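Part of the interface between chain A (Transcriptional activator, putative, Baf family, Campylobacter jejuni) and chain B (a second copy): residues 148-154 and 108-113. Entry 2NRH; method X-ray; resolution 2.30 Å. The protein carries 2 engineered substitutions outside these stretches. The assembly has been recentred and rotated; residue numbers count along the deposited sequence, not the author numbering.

Chain A, residues 148-154: DALSYGV
Chain B (108-113) GGFILP

The centre of the contact is apolar. Gly A153 CA sits 3.4 Å from Leu B112 CD1 and 3.6 Å from Ile B111 O. A CB here would clash with both atoms, so glycine permits the close approach. Leu B112 has chi1 -102° and chi2 29°, both between wells. Ala A149 points toward the strand; its small CB lies 3.8 Å from Ile B111 CD1. Ile B111 is m, t. Leu A150 (m, t) starts away from the strand, but its end returns, with CD2 3.9 Å from Ile B111 CB.

Helix A148-154 (phi/psi -56/-43 at Ala A149) and strand B108-113 approach to 6.0 Å between axes, N-to-C directions at 64°. Ala A149 lies over Phe B110, CA to CA 4.1 Å. Leu A150 is level with Ile B111 and Gly A153 with Leu B112. Together they bury 359 Å². From Phe B110 to Leu B112 the strand is extended, -130/141 at Ile B111. Gly B108, at 133/174, needs glycine for backbone reasons.

Phe B110 (p, chi2 101°) points toward the helix. Tyr A152 (t, chi2 117°) places CE2 over one face of the Phe B110 ring, 3.6 Å from Phe B110 CD2. The rings are oblique: centroids 4.7 Å apart, planes at 48°.

The polar link is one weak hydrogen bond, Ile B111 N to Ala A149 O, 3.4 Å, N-H...O angle 168°. That carbonyl also accepts Gly A153 N within the helix.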

# COMPACT_ATOMS: atom_id res chain seq x y z
N ASP A 148 0.40 14.43 -3.34
CA ASP A 148 1.79 14.06 -3.47
C ASP A 148 2.26 13.06 -2.40
O ASP A 148 3.01 12.13 -2.72
CB ASP A 148 2.69 15.31 -3.43
CG ASP A 148 2.61 16.18 -4.73
OD1 ASP A 148 3.46 17.12 -4.76
OD2 ASP A 148 1.73 16.02 -5.66
N ALA A 149 1.87 13.27 -1.14
CA ALA A 149 2.16 12.31 -0.08
C ALA A 149 1.61 10.92 -0.45
O ALA A 149 2.33 9.90 -0.34
CB ALA A 149 1.62 12.78 1.29
N LEU A 150 0.39 10.87 -0.98
CA LEU A 150 -0.20 9.60 -1.37
C LEU A 150 0.51 8.95 -2.57
O LEU A 150 0.77 7.74 -2.59
CB LEU A 150 -1.71 9.77 -1.64
CG LEU A 150 -2.56 10.23 -0.44
CD1 LEU A 150 -3.96 10.59 -0.83
CD2 LEU A 150 -2.62 9.21 0.63
N SER A 151 0.79 9.80 -3.57
CA SER A 151 1.29 9.40 -4.88
C SER A 151 2.68 8.83 -4.72
O SER A 151 3.05 7.90 -5.38
CB SER A 151 1.32 10.59 -5.87
OG SER A 151 0.03 11.19 -6.07
N TYR A 152 3.46 9.44 -3.85
CA TYR A 152 4.80 9.02 -3.58
C TYR A 152 4.85 7.70 -2.77
O TYR A 152 5.66 6.86 -3.07
CB TYR A 152 5.54 10.19 -2.91
CG TYR A 152 6.90 9.93 -2.31
CD1 TYR A 152 8.03 10.57 -2.81
CD2 TYR A 152 7.05 9.08 -1.21
CE1 TYR A 152 9.29 10.35 -2.24
CE2 TYR A 152 8.32 8.83 -0.66
CZ TYR A 152 9.41 9.49 -1.16
OH TYR A 152 10.63 9.27 -0.58
N GLY A 153 4.00 7.52 -1.75
CA GLY A 153 3.89 6.24 -1.03
C GLY A 153 3.68 5.08 -1.98
O GLY A 153 4.42 4.10 -1.92
N VAL A 154 2.70 5.22 -2.88
CA VAL A 154 2.40 4.27 -3.96
C VAL A 154 3.56 4.08 -4.92
O VAL A 154 4.20 3.02 -4.90
CB VAL A 154 1.06 4.60 -4.72
CG1 VAL A 154 0.77 3.57 -5.79
CG2 VAL A 154 -0.12 4.57 -3.74
N GLY B 108 9.10 17.34 5.01
CA GLY B 108 8.21 16.65 4.08
C GLY B 108 7.82 15.35 4.72
O GLY B 108 8.29 15.03 5.81
N GLY B 109 6.91 14.63 4.10
CA GLY B 109 6.42 13.38 4.67
C GLY B 109 5.53 12.67 3.67
O GLY B 109 5.16 13.25 2.62
N PHE B 110 5.17 11.43 3.98
CA PHE B 110 4.28 10.69 3.07
C PHE B 110 3.44 9.65 3.76
O PHE B 110 3.66 9.34 4.94
CB PHE B 110 5.03 10.07 1.90
CG PHE B 110 6.14 9.16 2.31
CD1 PHE B 110 5.94 7.76 2.28
CD2 PHE B 110 7.39 9.69 2.70
CE1 PHE B 110 6.98 6.89 2.67
CE2 PHE B 110 8.45 8.82 3.06
CZ PHE B 110 8.26 7.42 3.06
N ILE B 111 2.51 9.11 2.99
CA ILE B 111 1.40 8.31 3.53
C ILE B 111 1.25 6.99 2.80
O ILE B 111 1.39 6.84 1.52
CB ILE B 111 0.01 9.11 3.52
CG1 ILE B 111 0.17 10.50 4.11
CG2 ILE B 111 -1.14 8.32 4.18
CD1 ILE B 111 -0.95 11.40 3.74
N LEU B 112 0.95 6.01 3.61
CA LEU B 112 0.74 4.66 3.10
C LEU B 112 -0.58 4.13 3.64
O LEU B 112 -1.00 4.54 4.73
CB LEU B 112 1.91 3.83 3.63
CG LEU B 112 3.15 3.41 2.84
CD1 LEU B 112 3.49 4.32 1.79
CD2 LEU B 112 4.36 3.14 3.72
N PRO B 113 -1.19 3.14 2.99
CA PRO B 113 -2.30 2.56 3.80
C PRO B 113 -1.80 1.90 5.10
O PRO B 113 -0.64 1.41 5.16
CB PRO B 113 -2.93 1.48 2.86
CG PRO B 113 -2.42 1.80 1.48
CD PRO B 113 -0.99 2.37 1.75